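Side-chain contacts in MdcA (Pseudomonas aeruginosa, PDB 5VIT), which is the alpha subunit of malonate decarboxylase, probably the transferase that exchanges acetyl for malonyl on the thiol of the acyl-carrier subunit: residues 150-155 with 173-178; 155-158 with 162-165; 166-171 with 218-223. All blocks are in the same frame, centred on the assembly; numbering follows the deposited sequence.

Contact 1: residues 150-155 with 173-178; sequences ALVAGF and PALVEP
Strand 150-154 and helix 173-178 run roughly antiparallel, their short axes at 145° and 8.8 Å apart at closest approach, and Ala150 faces Val176 with the CA atoms 6.4 Å apart. The strand belongs to the parallel sheet, where its backbone pairs with Ile185 and Ile187 on one neighbour and with Val54 on the other, while the helix lies across one face. Alternation along the strand decides what the helix meets: Ala150 and Val152 point toward it, and Leu151 points away to the other face.

Val152 is the strand's main point of contact. Its CG2 reaches Val176 CG2 at 3.8 Å, and its CG1 approaches the same methyl at 4.1 Å, so one helix methyl is set against both branches of the strand valine. Val176 supplies that methyl from beside its backbone N, its other branch, CG1, being anti to N (chi1 168°). Leu175, one residue earlier, extends toward the sheet with CD1 at 4.5 Å from Val152 CG1, a looser touch; its side chain also rests on Val54 and Glu56. At Ala150 the strand passes near the helix main chain: its CB stands 4.3 Å from Leu175 O, a place suited to a small side chain. That carbonyl oxygen accepts a hydrogen bond from the Thr179 hydroxyl within the helix. Val176 also touches Val186 of strand 185-190, so the helix straddles neighbouring strands.

Beta-branched valine suits the strand, and small or aliphatic groups suit a helix laid over a sheet, as in Rossmann-like alpha/beta folds, to which the parallel sheet here is probably related. All four touching residues are buried and, apart from Ala150 CB beside Leu175 O, the touching atoms are methyl groups; the contact depends on shape and the exclusion of water, without any directional bond between the segments.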
# COMPACT_ATOMS: atom_id res chain seq x y z
N ALA A 150 15.50 -10.02 47.69
CA ALA A 150 14.98 -10.66 46.49
C ALA A 150 14.33 -12.02 46.81
O ALA A 150 14.91 -12.86 47.49
CB ALA A 150 16.08 -10.83 45.45
N LEU A 151 13.11 -12.20 46.31
CA LEU A 151 12.36 -13.44 46.45
C LEU A 151 12.24 -14.11 45.08
O LEU A 151 11.42 -13.69 44.25
CB LEU A 151 10.98 -13.17 47.05
CG LEU A 151 11.04 -12.35 48.33
CD1 LEU A 151 9.64 -12.00 48.83
CD2 LEU A 151 11.84 -13.10 49.38
N VAL A 152 13.06 -15.12 44.82
CA VAL A 152 13.14 -15.67 43.47
C VAL A 152 13.04 -17.18 43.50
O VAL A 152 13.00 -17.79 44.57
CB VAL A 152 14.44 -15.21 42.74
CG1 VAL A 152 14.55 -13.69 42.71
CG2 VAL A 152 15.68 -15.83 43.35
N ALA A 153 13.02 -17.80 42.32
CA ALA A 153 12.72 -19.22 42.22
C ALA A 153 13.70 -19.97 41.33
O ALA A 153 14.22 -19.41 40.37
CB ALA A 153 11.29 -19.41 41.71
N GLY A 154 13.95 -21.23 41.67
CA GLY A 154 14.78 -22.10 40.86
C GLY A 154 14.22 -23.52 40.82
O GLY A 154 13.30 -23.84 41.57
N PHE A 155 14.76 -24.36 39.94
CA PHE A 155 14.39 -25.78 39.94
C PHE A 155 15.10 -26.56 41.06
O PHE A 155 14.45 -27.26 41.84
CB PHE A 155 14.72 -26.42 38.59
CG PHE A 155 13.68 -26.17 37.54
CD1 PHE A 155 13.94 -25.29 36.48
CD2 PHE A 155 12.45 -26.81 37.58
CE1 PHE A 155 12.99 -25.06 35.48
CE2 PHE A 155 11.49 -26.58 36.59
CZ PHE A 155 11.77 -25.70 35.54
N PRO A 173 19.03 -13.78 37.23
CA PRO A 173 20.38 -13.23 37.46
C PRO A 173 20.39 -11.69 37.48
O PRO A 173 21.17 -11.08 38.22
CB PRO A 173 21.21 -13.79 36.30
CG PRO A 173 20.26 -14.36 35.33
CD PRO A 173 18.92 -14.51 35.95
N ALA A 174 19.51 -11.08 36.72
CA ALA A 174 19.37 -9.63 36.75
C ALA A 174 18.79 -9.11 38.09
O ALA A 174 19.04 -7.98 38.48
CB ALA A 174 18.49 -9.16 35.59
N LEU A 175 17.99 -9.93 38.75
CA LEU A 175 17.31 -9.52 39.98
C LEU A 175 18.19 -9.78 41.19
O LEU A 175 18.22 -9.01 42.15
CB LEU A 175 15.98 -10.26 40.14
CG LEU A 175 14.90 -9.95 39.10
CD1 LEU A 175 13.64 -10.80 39.40
CD2 LEU A 175 14.57 -8.46 39.06
N VAL A 176 18.93 -10.88 41.12
CA VAL A 176 19.71 -11.32 42.27
C VAL A 176 21.04 -10.55 42.38
O VAL A 176 21.43 -10.19 43.49
CB VAL A 176 19.95 -12.86 42.19
CG1 VAL A 176 21.00 -13.31 43.21
CG2 VAL A 176 18.64 -13.60 42.42
N GLU A 177 21.71 -10.28 41.26
CA GLU A 177 23.02 -9.65 41.35
C GLU A 177 22.98 -8.30 42.09
O GLU A 177 23.79 -8.08 42.98
CB GLU A 177 23.67 -9.48 39.96
CG GLU A 177 25.02 -8.76 40.01
CD GLU A 177 25.92 -9.01 38.80
OE1 GLU A 177 25.59 -9.86 37.95
OE2 GLU A 177 26.98 -8.37 38.71
N PRO A 178 22.03 -7.40 41.75
CA PRO A 178 22.05 -6.16 42.54
C PRO A 178 21.70 -6.35 44.02
O PRO A 178 22.12 -5.50 44.81
CB PRO A 178 21.00 -5.26 41.87
CG PRO A 178 20.56 -5.94 40.62
CD PRO A 178 21.26 -7.26 40.49

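Contact 2: residues 155-158 with 162-165; sequences FVAD and NVYT
A short beta hairpin pairs strand 156-158 with strand 163-164, the two touching parts running nearly antiparallel, and a classic beta bulge opens it where Phe155 and Val156 both face Tyr164. Tyr164 O accepts two backbone donors, Phe155 N at 2.9 Å through a bent bond and Val156 N at 3.3 Å through a straighter one, in the carbonyl plane on a lone pair. Tyr164 N returns a short, nearly linear bond to Val156 O at 2.7 Å, completing the hydrogen-bonded pair Val156-Tyr164.

Ala157 and Val163 follow as a non-hydrogen-bonded pair. Their side chains share one face of the small sheet and pack toward strand 185-190; alanine fits because its CB also lies 3.4 Å from Asn162 O. Val156 and Tyr164 occupy the other face. There the tyrosine ring, with CG anti to the backbone N (chi1 166°), brings CD2 within 3.8 Å of Phe155 CB and also beside Val156 CG2, while its hydroxyl bonds Ser336. The Phe155 ring presents its edge to Thr165 O, with CD1 3.5 Å away.

At the turn end of this hairpin, Asp158 and Asn162 clasp each other. Besides the backbone bond from Asp158 N to Asn162 O, the carboxylate binds Asn162 twice: OD2 takes the ND2 hydrogen on its syn lone pair at 2.8 Å, almost in the amide plane, and OD1 is met by Asn162 N at 3.0 Å from above the carboxylate plane. Asp158 chi1 of 63° swings the carboxylate back over the turn, where OD1 also draws weak bonds from Glu160 N and Gly161 N. The carboxylate and amide planes stand 76° apart, and the two oxygens take different donors of Asn162, the side-chain ND2 and the backbone N, while Asn162 OD1 turns to Ala207 N.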
# COMPACT_ATOMS: atom_id res chain seq x y z
N PHE A 155 14.76 -24.36 39.94
CA PHE A 155 14.39 -25.78 39.94
C PHE A 155 15.10 -26.56 41.06
O PHE A 155 14.45 -27.26 41.84
CB PHE A 155 14.72 -26.42 38.59
CG PHE A 155 13.68 -26.17 37.54
CD1 PHE A 155 13.94 -25.29 36.48
CD2 PHE A 155 12.45 -26.81 37.58
CE1 PHE A 155 12.99 -25.06 35.48
CE2 PHE A 155 11.49 -26.58 36.59
CZ PHE A 155 11.77 -25.70 35.54
N VAL A 156 16.42 -26.44 41.15
CA VAL A 156 17.20 -27.25 42.07
C VAL A 156 18.25 -26.43 42.81
O VAL A 156 18.90 -25.58 42.21
CB VAL A 156 17.94 -28.40 41.32
CG1 VAL A 156 18.61 -29.35 42.31
CG2 VAL A 156 16.97 -29.18 40.42
N ALA A 157 18.40 -26.69 44.11
CA ALA A 157 19.53 -26.15 44.88
C ALA A 157 20.30 -27.27 45.59
O ALA A 157 19.75 -28.32 45.90
CB ALA A 157 19.05 -25.13 45.89
N ASP A 158 21.59 -27.05 45.84
CA ASP A 158 22.30 -27.90 46.79
C ASP A 158 22.26 -27.25 48.18
O ASP A 158 21.75 -26.12 48.33
CB ASP A 158 23.74 -28.19 46.32
CG ASP A 158 24.61 -26.93 46.25
OD1 ASP A 158 24.25 -25.90 46.87
OD2 ASP A 158 25.66 -26.99 45.57
N ASN A 162 23.96 -23.11 45.78
CA ASN A 162 24.02 -23.06 44.32
C ASN A 162 22.66 -23.44 43.80
O ASN A 162 22.02 -24.36 44.32
CB ASN A 162 25.09 -23.99 43.75
CG ASN A 162 26.47 -23.67 44.25
OD1 ASN A 162 27.06 -22.67 43.85
ND2 ASN A 162 27.00 -24.53 45.12
N VAL A 163 22.21 -22.70 42.78
CA VAL A 163 20.86 -22.86 42.25
C VAL A 163 20.91 -23.10 40.75
O VAL A 163 21.62 -22.41 40.02
CB VAL A 163 19.97 -21.62 42.53
CG1 VAL A 163 18.62 -21.76 41.82
CG2 VAL A 163 19.79 -21.42 44.01
N TYR A 164 20.15 -24.11 40.32
CA TYR A 164 19.91 -24.35 38.91
C TYR A 164 18.54 -23.78 38.52
O TYR A 164 17.52 -24.10 39.14
CB TYR A 164 19.98 -25.85 38.60
CG TYR A 164 19.43 -26.24 37.25
CD1 TYR A 164 20.14 -25.98 36.08
CD2 TYR A 164 18.21 -26.90 37.14
CE1 TYR A 164 19.64 -26.36 34.83
CE2 TYR A 164 17.71 -27.28 35.90
CZ TYR A 164 18.42 -27.01 34.76
OH TYR A 164 17.90 -27.38 33.54
N THR A 165 18.53 -22.92 37.51
CA THR A 165 17.29 -22.32 37.04
C THR A 165 16.92 -22.76 35.65
O THR A 165 15.78 -22.56 35.23
CB THR A 165 17.35 -20.78 37.04
OG1 THR A 165 18.53 -20.34 36.36
CG2 THR A 165 17.32 -20.22 38.45

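Contact 3: residues 166-171 with 218-223; sequences GPSTED and QPFYIE
Ser168 meets Phe220 and Ile222 midway along a loop that begins at Gly166, whose positive phi of 52° favours glycine. Gly166 O accepts two bonds from Thr169, from its backbone N at 3.1 Å and from OG1 at 2.6 Å, the latter in the carbonyl plane on a lone pair; this ties the turn through Pro167, whose ring restricts the backbone. Ser168 then points its small side chain at segment 218-223. Its CB lies 4.0 Å from Phe220 CZ, an oblique approach to the ring, and its OG stands 4.1 Å from Ile222 CD1, the tip of an extended isoleucine. Phe220 reaches across with CG between its backbone N and carbonyl carbon (chi1 62°). Further on, Glu170 OE1 takes a hydrogen bond from Lys61 N, and Asp171 forms a salt bridge with Arg341 and a bond to Tyr138 OH.

Serine is slim enough to let the aromatic and aliphatic tips come near. The direct touch is modest, 84 Å² in all and purely van der Waals; both loops also meet Lys61, whose NZ bonds Ser168 O and on which the Phe220 side chain packs.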
# COMPACT_ATOMS: atom_id res chain seq x y z
N GLY A 166 17.87 -23.33 34.91
CA GLY A 166 17.61 -23.91 33.60
C GLY A 166 16.90 -23.03 32.58
O GLY A 166 17.24 -21.86 32.42
N PRO A 167 15.90 -23.62 31.88
CA PRO A 167 15.11 -22.92 30.85
C PRO A 167 14.35 -21.73 31.40
O PRO A 167 14.00 -20.84 30.63
CB PRO A 167 14.15 -23.99 30.35
CG PRO A 167 14.92 -25.26 30.54
CD PRO A 167 15.62 -25.07 31.86
N SER A 168 14.12 -21.72 32.72
CA SER A 168 13.38 -20.66 33.37
C SER A 168 14.30 -19.66 34.08
O SER A 168 13.86 -18.99 35.00
CB SER A 168 12.38 -21.23 34.38
OG SER A 168 11.52 -22.18 33.77
N THR A 169 15.56 -19.58 33.65
CA THR A 169 16.50 -18.58 34.21
C THR A 169 15.91 -17.16 34.18
O THR A 169 15.88 -16.47 35.21
CB THR A 169 17.83 -18.59 33.44
OG1 THR A 169 18.48 -19.85 33.61
CG2 THR A 169 18.72 -17.47 33.92
N GLU A 170 15.44 -16.75 33.01
CA GLU A 170 14.66 -15.52 32.86
C GLU A 170 15.29 -14.28 33.53
O GLU A 170 16.41 -13.90 33.19
CB GLU A 170 13.23 -15.77 33.38
CG GLU A 170 12.47 -16.73 32.45
CD GLU A 170 11.08 -17.14 32.93
OE1 GLU A 170 10.28 -16.26 33.32
OE2 GLU A 170 10.77 -18.36 32.88
N ASP A 171 14.58 -13.67 34.48
CA ASP A 171 15.03 -12.41 35.05
C ASP A 171 15.99 -12.59 36.22
O ASP A 171 16.62 -11.62 36.67
CB ASP A 171 13.88 -11.51 35.55
CG ASP A 171 12.60 -11.62 34.72
OD1 ASP A 171 12.33 -12.64 34.05
OD2 ASP A 171 11.92 -10.57 34.63
N GLN A 218 5.27 -26.91 46.35
CA GLN A 218 5.02 -27.55 45.06
C GLN A 218 5.87 -26.86 43.98
O GLN A 218 6.42 -25.79 44.24
CB GLN A 218 3.54 -27.48 44.70
CG GLN A 218 2.93 -26.14 44.94
CD GLN A 218 1.53 -26.07 44.41
OE1 GLN A 218 1.31 -25.86 43.21
NE2 GLN A 218 0.55 -26.28 45.29
N PRO A 219 6.00 -27.49 42.79
CA PRO A 219 6.80 -26.85 41.73
C PRO A 219 6.34 -25.41 41.46
O PRO A 219 5.14 -25.10 41.53
CB PRO A 219 6.56 -27.76 40.51
CG PRO A 219 6.24 -29.11 41.10
CD PRO A 219 5.52 -28.83 42.40
N PHE A 220 7.30 -24.54 41.18
CA PHE A 220 6.98 -23.13 41.03
C PHE A 220 6.13 -22.98 39.79
O PHE A 220 6.34 -23.68 38.80
CB PHE A 220 8.24 -22.24 40.96
CG PHE A 220 9.15 -22.52 39.79
CD1 PHE A 220 8.91 -21.96 38.54
CD2 PHE A 220 10.28 -23.31 39.95
CE1 PHE A 220 9.75 -22.21 37.48
CE2 PHE A 220 11.13 -23.56 38.89
CZ PHE A 220 10.87 -23.00 37.65
N TYR A 221 5.15 -22.09 39.88
CA TYR A 221 4.18 -21.91 38.81
C TYR A 221 4.87 -21.35 37.56
O TYR A 221 5.71 -20.46 37.64
CB TYR A 221 3.04 -20.99 39.27
CG TYR A 221 1.91 -20.92 38.28
CD1 TYR A 221 0.85 -21.82 38.34
CD2 TYR A 221 1.92 -19.97 37.26
CE1 TYR A 221 -0.18 -21.76 37.40
CE2 TYR A 221 0.90 -19.91 36.33
CZ TYR A 221 -0.15 -20.80 36.40
OH TYR A 221 -1.15 -20.72 35.46
N ILE A 222 4.54 -21.91 36.41
CA ILE A 222 5.05 -21.39 35.15
C ILE A 222 3.88 -20.98 34.27
O ILE A 222 3.00 -21.78 33.99
CB ILE A 222 5.94 -22.41 34.42
CG1 ILE A 222 7.12 -22.82 35.31
CG2 ILE A 222 6.46 -21.83 33.11
CD1 ILE A 222 7.98 -23.92 34.75
N GLU A 223 3.87 -19.73 33.84
CA GLU A 223 2.87 -19.24 32.92
C GLU A 223 3.37 -19.34 31.47
O GLU A 223 4.44 -18.83 31.14
CB GLU A 223 2.51 -17.79 33.25
CG GLU A 223 1.46 -17.20 32.33
CD GLU A 223 0.08 -17.77 32.60
OE1 GLU A 223 -0.16 -18.27 33.72
OE2 GLU A 223 -0.75 -17.74 31.68

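In the fold
The three contacts form a compact cluster, each centre about 11 Å from the other two. Contacts 1 and 2 share Phe155, the corner where the chain leaves strand 149-154 of the parallel sheet for strand 156-158 of the small mixed sheet. From there it turns back through strand 163-164, enters the loop 166-171 of contact 3 and returns as helix 172-180 to the strand it left. Contact 3 is completed much later in the chain, by the loop after strand 212-215. Phe155 ends the first segment of contact 1, takes part in contact 2 and touches contact 3: its CZ lies 3.5 Å from Phe220 CZ, and its CE1 3.7 Å from Ser168 OG. Sheet, hairpin and loops thus pack as one unit.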